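Local coordinates for peptidoglycan-recognition protein SA (Drosophila melanogaster, PDB 1SXR), which recognises peptidoglycan of Gram-positive bacteria as a secreted innate immune receptor and thereby activates the Toll pathway, at residues R33-V38 and E140-A146; E47-L51 and G81-Y87. One frame throughout, in Å; residues are numbered along the deposited sequence. Where two conformers were deposited one is given.

Interaction 1: R33-V38 and E140-A146; sequences RPIRYV and ELSEDYA. With EDO (1,2-ethanediol), chain E.
Between two parallel bridges to the same strand, the partner chain makes a detour: Ile35 pairs with Leu141 (CA-CA 4.6 Å), yet Tyr37, two residues on, pairs with Ala146 (CA-CA 4.8 Å). This lies at the edge of the mixed sheet of the PGRP, or amidase 2, fold, where strand 145-149 flanks strand 35-42. A type I turn, Ser142 to Tyr145, accommodates the extra residues. Arg36, with psi near 0°, kinks its strand, so that the consecutive carbonyls of Ile35 and Arg36 both face the partner. Ile35 N donates to Glu140 O (2.9 Å) and Ser142 N to Ile35 O (2.8 Å); beyond the turn, Ala146 N donates to Arg36 O (2.9 Å) and Val38 N to Ala146 O (2.8 Å). A cis peptide precedes Pro34, whose CB packs 3.5 Å from Ser142 N. Branched Val38 (chi1 t) fills the interior with CG2 at 3.8 Å from Leu141 CD1 and 3.7 Å from Tyr145 CD1, and Leu132 of helix 122-137 covers it. Small Ala146 leaves room for the Tyr37 ring, CB to CD1 3.8 Å. Arg33 N donates to ethanediol O2 (3.0 Å). The long Arg33 side chain (chi1 m, chi2 t, chi3 m) reaches Glu140 (chi1 and chi2 m) in a salt bridge, NH1 to OE1 2.8 Å, and a water bridges Arg33 NH1 and Glu140 OE2, 2.8 Å from each.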
ATOM      1  N   ARG A  33     -17.298  -0.963   0.753  1.00 18.13           N
ATOM      2  CA  ARG A  33     -16.839  -1.239  -0.609  1.00 18.60           C
ATOM      3  C   ARG A  33     -17.906  -0.826  -1.598  1.00 18.49           C
ATOM      4  O   ARG A  33     -19.081  -0.812  -1.259  1.00 19.00           O
ATOM      5  CB  ARG A  33     -16.480  -2.714  -0.763  1.00 19.55           C
ATOM      6  CG  ARG A  33     -15.310  -3.062   0.131  1.00 21.98           C
ATOM      7  CD  ARG A  33     -14.773  -4.459  -0.025  1.00 29.43           C
ATOM      8  NE  ARG A  33     -15.475  -5.407   0.827  1.00 32.60           N
ATOM      9  CZ  ARG A  33     -14.939  -6.534   1.275  1.00 35.82           C
ATOM     10  NH1 ARG A  33     -13.686  -6.847   0.959  1.00 35.18           N
ATOM     11  NH2 ARG A  33     -15.652  -7.347   2.047  1.00 35.65           N
ATOM     12  N   PRO A  34     -17.513  -0.472  -2.817  1.00 17.63           N
ATOM     13  CA  PRO A  34     -16.119  -0.480  -3.276  1.00 17.24           C
ATOM     14  C   PRO A  34     -15.355   0.771  -2.827  1.00 16.47           C
ATOM     15  O   PRO A  34     -15.948   1.837  -2.575  1.00 17.04           O
ATOM     16  CB  PRO A  34     -16.259  -0.516  -4.803  1.00 17.35           C
ATOM     17  CG  PRO A  34     -17.549   0.181  -5.073  1.00 18.34           C
ATOM     18  CD  PRO A  34     -18.448  -0.062  -3.880  1.00 18.05           C
ATOM     19  N   ILE A  35     -14.040   0.613  -2.682  1.00 14.90           N
ATOM     20  CA  ILE A  35     -13.173   1.706  -2.274  1.00 14.26           C
ATOM     21  C   ILE A  35     -12.865   2.558  -3.488  1.00 14.30           C
ATOM     22  O   ILE A  35     -12.666   2.015  -4.585  1.00 14.80           O
ATOM     23  CB  ILE A  35     -11.892   1.112  -1.681  1.00 13.70           C
ATOM     24  CG1 ILE A  35     -12.168   0.618  -0.261  1.00 13.63           C
ATOM     25  CG2 ILE A  35     -10.737   2.117  -1.698  1.00 12.82           C
ATOM     26  CD1 ILE A  35     -12.296   1.741   0.742  1.00 12.20           C
ATOM     27  N   ARG A  36     -12.816   3.871  -3.295  1.00 13.72           N
ATOM     28  CA  ARG A  36     -12.756   4.819  -4.404  1.00 14.61           C
ATOM     29  C   ARG A  36     -11.428   5.525  -4.544  1.00 14.68           C
ATOM     30  O   ARG A  36     -11.242   6.331  -5.459  1.00 14.37           O
ATOM     31  CB  ARG A  36     -13.889   5.844  -4.277  1.00 15.99           C
ATOM     32  CG  ARG A  36     -15.246   5.168  -4.329  1.00 17.72           C
ATOM     33  CD  ARG A  36     -16.423   6.103  -4.422  1.00 22.05           C
ATOM     34  NE  ARG A  36     -17.653   5.324  -4.266  1.00 27.73           N
ATOM     35  CZ  ARG A  36     -18.286   4.678  -5.243  1.00 29.33           C
ATOM     36  NH1 ARG A  36     -17.831   4.711  -6.493  1.00 30.89           N
ATOM     37  NH2 ARG A  36     -19.398   4.000  -4.973  1.00 29.40           N
ATOM     38  N   TYR A  37     -10.509   5.216  -3.624  1.00 13.88           N
ATOM     39  CA  TYR A  37      -9.179   5.808  -3.606  1.00 13.21           C
ATOM     40  C   TYR A  37      -8.089   4.760  -3.377  1.00 13.21           C
ATOM     41  O   TYR A  37      -8.239   3.896  -2.529  1.00 12.33           O
ATOM     42  CB  TYR A  37      -9.104   6.827  -2.469  1.00 13.75           C
ATOM     43  CG  TYR A  37      -9.889   8.086  -2.752  1.00 14.66           C
ATOM     44  CD1 TYR A  37      -9.368   9.068  -3.594  1.00 15.34           C
ATOM     45  CD2 TYR A  37     -11.132   8.295  -2.189  1.00 15.41           C
ATOM     46  CE1 TYR A  37     -10.067  10.225  -3.863  1.00 17.76           C
ATOM     47  CE2 TYR A  37     -11.837   9.459  -2.438  1.00 18.51           C
ATOM     48  CZ  TYR A  37     -11.298  10.412  -3.281  1.00 17.63           C
ATOM     49  OH  TYR A  37     -11.982  11.586  -3.538  1.00 21.19           O
ATOM     50  N   VAL A  38      -7.000   4.870  -4.133  1.00 11.98           N
ATOM     51  CA  VAL A  38      -5.793   4.060  -3.914  1.00 12.04           C
ATOM     52  C   VAL A  38      -4.650   5.033  -3.653  1.00 12.35           C
ATOM     53  O   VAL A  38      -4.435   5.969  -4.422  1.00 12.91           O
ATOM     54  CB  VAL A  38      -5.477   3.225  -5.155  1.00 11.81           C
ATOM     55  CG1 VAL A  38      -4.157   2.497  -4.991  1.00 12.85           C
ATOM     56  CG2 VAL A  38      -6.613   2.254  -5.423  1.00 13.85           C
ATOM     57  N   GLU A 140     -13.572  -4.812  -5.027  1.00 15.12           N
ATOM     58  CA  GLU A 140     -12.846  -4.142  -3.928  1.00 14.62           C
ATOM     59  C   GLU A 140     -12.636  -2.648  -4.204  1.00 14.82           C
ATOM     60  O   GLU A 140     -12.666  -1.823  -3.265  1.00 15.15           O
ATOM     61  CB  GLU A 140     -11.484  -4.809  -3.691  1.00 14.58           C
ATOM     62  CG  GLU A 140     -11.495  -6.303  -3.376  1.00 16.46           C
ATOM     63  CD  GLU A 140     -12.086  -6.640  -2.018  1.00 18.48           C
ATOM     64  OE1 GLU A 140     -12.320  -5.731  -1.185  1.00 16.58           O
ATOM     65  OE2 GLU A 140     -12.308  -7.854  -1.782  1.00 21.39           O
ATOM     66  N   LEU A 141     -12.403  -2.302  -5.477  1.00 13.84           N
ATOM     67  CA  LEU A 141     -12.200  -0.934  -5.931  1.00 14.12           C
ATOM     68  C   LEU A 141     -13.296  -0.521  -6.914  1.00 15.09           C
ATOM     69  O   LEU A 141     -13.764  -1.362  -7.690  1.00 16.21           O
ATOM     70  CB  LEU A 141     -10.848  -0.807  -6.649  1.00 14.52           C
ATOM     71  CG  LEU A 141      -9.602  -1.085  -5.806  1.00 12.69           C
ATOM     72  CD1 LEU A 141      -8.313  -0.922  -6.620  1.00 13.08           C
ATOM     73  CD2 LEU A 141      -9.586  -0.178  -4.583  1.00 13.37           C
ATOM     74  N   SER A 142     -13.695   0.740  -6.899  1.00 15.47           N
ATOM     75  CA  SER A 142     -14.679   1.184  -7.882  1.00 17.18           C
ATOM     76  C   SER A 142     -14.044   1.156  -9.271  1.00 18.13           C
ATOM     77  O   SER A 142     -12.820   1.258  -9.422  1.00 17.79           O
ATOM     78  CB  SER A 142     -15.205   2.573  -7.556  1.00 17.46           C
ATOM     79  OG  SER A 142     -14.165   3.525  -7.499  1.00 19.69           O
ATOM     80  N   GLU A 143     -14.875   1.007 -10.302  1.00 19.37           N
ATOM     81  CA  GLU A 143     -14.327   0.992 -11.655  1.00 19.61           C
ATOM     82  C   GLU A 143     -13.653   2.334 -12.007  1.00 19.52           C
ATOM     83  O   GLU A 143     -12.748   2.364 -12.844  1.00 20.46           O
ATOM     84  CB  GLU A 143     -15.420   0.611 -12.675  1.00 19.88           C
ATOM     85  CG  GLU A 143     -15.880  -0.851 -12.587  1.00 21.17           C
ATOM     86  CD  GLU A 143     -16.549  -1.356 -13.867  0.50 20.04           C
ATOM     87  OE1 GLU A 143     -17.236  -0.559 -14.529  0.50 19.81           O
ATOM     88  OE2 GLU A 143     -16.385  -2.558 -14.206  0.50 19.25           O
ATOM     89  N   ASP A 144     -14.075   3.430 -11.372  1.00 19.98           N
ATOM     90  CA  ASP A 144     -13.468   4.733 -11.623  1.00 19.60           C
ATOM     91  C   ASP A 144     -12.647   5.266 -10.445  1.00 19.06           C
ATOM     92  O   ASP A 144     -12.621   6.478 -10.196  1.00 18.34           O
ATOM     93  CB  ASP A 144     -14.516   5.777 -12.039  1.00 21.43           C
ATOM     94  CG  ASP A 144     -15.642   5.920 -11.030  0.50 21.00           C
ATOM     95  OD1 ASP A 144     -15.843   5.013 -10.191  0.50 23.78           O
ATOM     96  OD2 ASP A 144     -16.384   6.921 -11.003  0.50 24.34           O
ATOM     97  N   TYR A 145     -11.965   4.362  -9.739  1.00 18.15           N
ATOM     98  CA  TYR A 145     -11.175   4.761  -8.571  1.00 17.60           C
ATOM     99  C   TYR A 145     -10.159   5.830  -8.922  1.00 17.14           C
ATOM    100  O   TYR A 145      -9.689   5.904 -10.065  1.00 18.02           O
ATOM    101  CB  TYR A 145     -10.463   3.554  -7.941  1.00 16.86           C
ATOM    102  CG  TYR A 145      -9.344   2.986  -8.765  1.00 16.18           C
ATOM    103  CD1 TYR A 145      -8.052   3.485  -8.652  1.00 15.96           C
ATOM    104  CD2 TYR A 145      -9.572   1.962  -9.672  1.00 16.23           C
ATOM    105  CE1 TYR A 145      -7.014   2.966  -9.410  1.00 16.52           C
ATOM    106  CE2 TYR A 145      -8.543   1.436 -10.429  1.00 16.20           C
ATOM    107  CZ  TYR A 145      -7.272   1.945 -10.309  1.00 16.76           C
ATOM    108  OH  TYR A 145      -6.259   1.425 -11.093  1.00 18.21           O
ATOM    109  N   ALA A 146      -9.823   6.655  -7.930  1.00 16.13           N
ATOM    110  CA  ALA A 146      -8.755   7.657  -8.064  1.00 16.29           C
ATOM    111  C   ALA A 146      -7.454   7.103  -7.480  1.00 16.31           C
ATOM    112  O   ALA A 146      -7.470   6.550  -6.381  1.00 17.15           O
ATOM    113  CB  ALA A 146      -9.123   8.927  -7.350  1.00 16.15           C
TER
HETATM  114  C1  EDO E 405     -19.478  -4.982   1.825  1.00 36.82           C
HETATM  115  O1  EDO E 405     -19.308  -5.283   0.429  1.00 38.35           O
HETATM  116  C2  EDO E 405     -18.693  -3.727   2.185  1.00 35.20           C
HETATM  117  O2  EDO E 405     -19.489  -2.564   1.936  1.00 33.06           O
HETATM  118  O   HOH W   1     -12.239  -9.201   0.664  1.00 33.39           O

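Interaction 2: E47-L51 and G81-Y87; sequences ECSGL and GNDGIVY
Asn82, chi1 m with chi2 near 0°, directs its amide at segment 47-51: ND2 makes weak hydrogen bonds to Ser49 OG (3.3 Å; Ser49 chi1 m) and to OE2 of extended Glu47 (3.4 Å; chi1, chi2 t), whose OE1 is held in a salt bridge by Lys118. Asn82 N adds a weak bond to Cys48 O (3.4 Å), with CA atoms of Ser49 and Asn82 5.0 Å apart. Cys48 (chi1 p) points away, into its disulfide with Cys54. Gly50, at phi 89°, takes a conformation easy only without a CB; a water joins its N (3.2 Å) to Tyr87 OH (3.1 Å). Leu51 (chi1 t, chi2 p) meets the edge of the Tyr87 ring (chi1 m), CD1 to CE1 3.8 Å, while Ile85 (m, t) brings CD1 within 3.7 Å of Leu51 N. Gly84 N to Gly81 O (2.9 Å) closes the type I turn, and Gly81 N to Ile85 O (3.0 Å) spans left-handed Gly84, giving a 3:5 beta-hairpin with a G1 bulge, docked on the start of helix 50-67.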
ATOM      1  N   GLU A  47      14.087  -3.041   1.843  1.00 17.91           N
ATOM      2  CA  GLU A  47      14.183  -3.606   0.484  1.00 19.92           C
ATOM      3  C   GLU A  47      14.519  -5.105   0.540  1.00 19.97           C
ATOM      4  O   GLU A  47      15.335  -5.522   1.344  1.00 21.28           O
ATOM      5  CB  GLU A  47      15.188  -2.833  -0.398  1.00 20.01           C
ATOM      6  CG  GLU A  47      15.240  -3.325  -1.850  1.00 22.51           C
ATOM      7  CD  GLU A  47      16.039  -2.431  -2.802  1.00 22.81           C
ATOM      8  OE1 GLU A  47      15.939  -1.187  -2.707  0.50 21.47           O
ATOM      9  OE2 GLU A  47      16.761  -2.991  -3.665  0.50 23.22           O
ATOM     10  N   CYS A  48      13.834  -5.902  -0.269  1.00 19.87           N
ATOM     11  CA  CYS A  48      13.961  -7.353  -0.178  1.00 20.05           C
ATOM     12  C   CYS A  48      13.446  -8.012  -1.456  1.00 19.40           C
ATOM     13  O   CYS A  48      12.600  -7.457  -2.161  1.00 20.08           O
ATOM     14  CB  CYS A  48      13.220  -7.848   1.069  1.00 19.35           C
ATOM     15  SG  CYS A  48      11.448  -7.472   1.106  1.00 18.71           S
ATOM     16  N   SER A  49      13.970  -9.194  -1.766  1.00 20.79           N
ATOM     17  CA  SER A  49      13.563  -9.922  -2.957  1.00 19.95           C
ATOM     18  C   SER A  49      13.097 -11.304  -2.526  1.00 19.68           C
ATOM     19  O   SER A  49      13.878 -12.105  -1.988  1.00 21.38           O
ATOM     20  CB  SER A  49      14.729 -10.080  -3.931  1.00 20.69           C
ATOM     21  OG  SER A  49      15.320  -8.832  -4.268  0.33 17.44           O
ATOM     22  N   GLY A  50      11.819 -11.555  -2.736  1.00 18.68           N
ATOM     23  CA  GLY A  50      11.280 -12.875  -2.534  1.00 16.50           C
ATOM     24  C   GLY A  50      10.809 -13.088  -1.118  1.00 15.38           C
ATOM     25  O   GLY A  50      11.282 -12.451  -0.178  1.00 13.87           O
ATOM     26  N   LEU A  51       9.902 -14.039  -0.983  1.00 14.79           N
ATOM     27  CA  LEU A  51       9.259 -14.285   0.300  1.00 15.06           C
ATOM     28  C   LEU A  51      10.253 -14.663   1.395  1.00 16.16           C
ATOM     29  O   LEU A  51      10.110 -14.227   2.530  1.00 15.46           O
ATOM     30  CB  LEU A  51       8.205 -15.383   0.132  1.00 15.26           C
ATOM     31  CG  LEU A  51       7.418 -15.870   1.351  1.00 17.00           C
ATOM     32  CD1 LEU A  51       6.664 -14.762   2.033  0.80 15.06           C
ATOM     33  CD2 LEU A  51       6.483 -17.050   0.963  0.80 16.93           C
ATOM     34  N   GLY A  81       7.084  -6.351  -3.211  1.00 13.36           N
ATOM     35  CA  GLY A  81       8.536  -6.508  -3.207  1.00 13.78           C
ATOM     36  C   GLY A  81       9.158  -6.495  -4.601  1.00 14.41           C
ATOM     37  O   GLY A  81       8.442  -6.389  -5.594  1.00 15.29           O
ATOM     38  N   ASN A  82      10.493  -6.608  -4.633  1.00 16.45           N
ATOM     39  CA  ASN A  82      11.301  -6.459  -5.844  1.00 17.24           C
ATOM     40  C   ASN A  82      10.981  -7.543  -6.869  1.00 17.59           C
ATOM     41  O   ASN A  82      11.119  -7.310  -8.086  1.00 18.96           O
ATOM     42  CB  ASN A  82      12.791  -6.617  -5.531  1.00 16.90           C
ATOM     43  CG  ASN A  82      13.409  -5.422  -4.873  0.50 17.52           C
ATOM     44  OD1 ASN A  82      12.795  -4.378  -4.742  0.50 15.93           O
ATOM     45  ND2 ASN A  82      14.658  -5.585  -4.429  0.50 18.85           N
ATOM     46  N   ASP A  83      10.613  -8.735  -6.382  1.00 17.91           N
ATOM     47  CA  ASP A  83      10.289  -9.863  -7.283  1.00 18.11           C
ATOM     48  C   ASP A  83       8.850  -9.769  -7.771  1.00 17.86           C
ATOM     49  O   ASP A  83       8.384 -10.628  -8.514  1.00 18.72           O
ATOM     50  CB  ASP A  83      10.461 -11.221  -6.584  1.00 18.06           C
ATOM     51  CG  ASP A  83      11.916 -11.657  -6.454  1.00 22.16           C
ATOM     52  OD1 ASP A  83      12.815 -10.898  -6.901  0.50 20.59           O
ATOM     53  OD2 ASP A  83      12.247 -12.751  -5.928  0.50 19.75           O
ATOM     54  N   GLY A  84       8.119  -8.744  -7.335  1.00 17.01           N
ATOM     55  CA  GLY A  84       6.749  -8.580  -7.789  1.00 16.53           C
ATOM     56  C   GLY A  84       5.727  -9.331  -6.960  1.00 15.71           C
ATOM     57  O   GLY A  84       4.552  -9.396  -7.349  1.00 17.35           O
ATOM     58  N   ILE A  85       6.146  -9.883  -5.822  1.00 14.84           N
ATOM     59  CA  ILE A  85       5.201 -10.514  -4.904  1.00 14.07           C
ATOM     60  C   ILE A  85       4.389  -9.445  -4.191  1.00 13.43           C
ATOM     61  O   ILE A  85       4.929  -8.421  -3.732  1.00 13.23           O
ATOM     62  CB  ILE A  85       5.914 -11.376  -3.878  1.00 14.02           C
ATOM     63  CG1 ILE A  85       6.592 -12.556  -4.563  1.00 17.22           C
ATOM     64  CG2 ILE A  85       4.939 -11.861  -2.778  1.00 15.02           C
ATOM     65  CD1 ILE A  85       7.381 -13.384  -3.605  1.00 18.08           C
ATOM     66  N   VAL A  86       3.090  -9.695  -4.103  1.00 12.84           N
ATOM     67  CA  VAL A  86       2.193  -8.827  -3.359  1.00 12.17           C
ATOM     68  C   VAL A  86       1.961  -9.449  -2.000  1.00 11.95           C
ATOM     69  O   VAL A  86       1.502 -10.585  -1.912  1.00 11.86           O
ATOM     70  CB  VAL A  86       0.848  -8.666  -4.090  1.00 12.32           C
ATOM     71  CG1 VAL A  86      -0.134  -7.859  -3.235  1.00 13.46           C
ATOM     72  CG2 VAL A  86       1.059  -7.987  -5.466  1.00 13.03           C
ATOM     73  N   TYR A  87       2.302  -8.713  -0.935  1.00 10.51           N
ATOM     74  CA  TYR A  87       2.141  -9.220   0.430  1.00 10.41           C
ATOM     75  C   TYR A  87       0.906  -8.564   1.057  1.00 10.52           C
ATOM     76  O   TYR A  87       0.719  -7.347   0.946  1.00 10.53           O
ATOM     77  CB  TYR A  87       3.374  -8.873   1.278  1.00 10.20           C
ATOM     78  CG  TYR A  87       4.637  -9.469   0.719  1.00 10.33           C
ATOM     79  CD1 TYR A  87       5.017 -10.772   1.068  1.00 11.87           C
ATOM     80  CD2 TYR A  87       5.426  -8.751  -0.179  1.00  9.50           C
ATOM     81  CE1 TYR A  87       6.193 -11.345   0.550  1.00 12.07           C
ATOM     82  CE2 TYR A  87       6.603  -9.312  -0.694  1.00 11.48           C
ATOM     83  CZ  TYR A  87       6.964 -10.595  -0.331  1.00 12.58           C
ATOM     84  OH  TYR A  87       8.117 -11.124  -0.863  1.00 13.77           O
TER
HETATM   85  O   HOH W   2       9.191  -9.837  -3.524  1.00  9.90           O

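How the interactions relate
From the N terminus the chain enters strand 35-42 through residues 33-38, then passes residues 47-51 into helix 50-67. After strand 78-80 the hairpin turn of 81-87 comes back to the start of that helix, so interaction 2 closes a short loop with 29 residues between its segments. The chain goes on through strand 106-111 and helix 122-137 before 140-146 returns to strand 35-42 and closes interaction 1, with 101 intervening residues. Interaction 2 is therefore nested within interaction 1. Their centres lie 24 Å apart, on opposite sides of the chain's centre, without touching; one joins two neighbouring strands at a sheet edge, the other fastens a helix start to a hairpin of the same sheet.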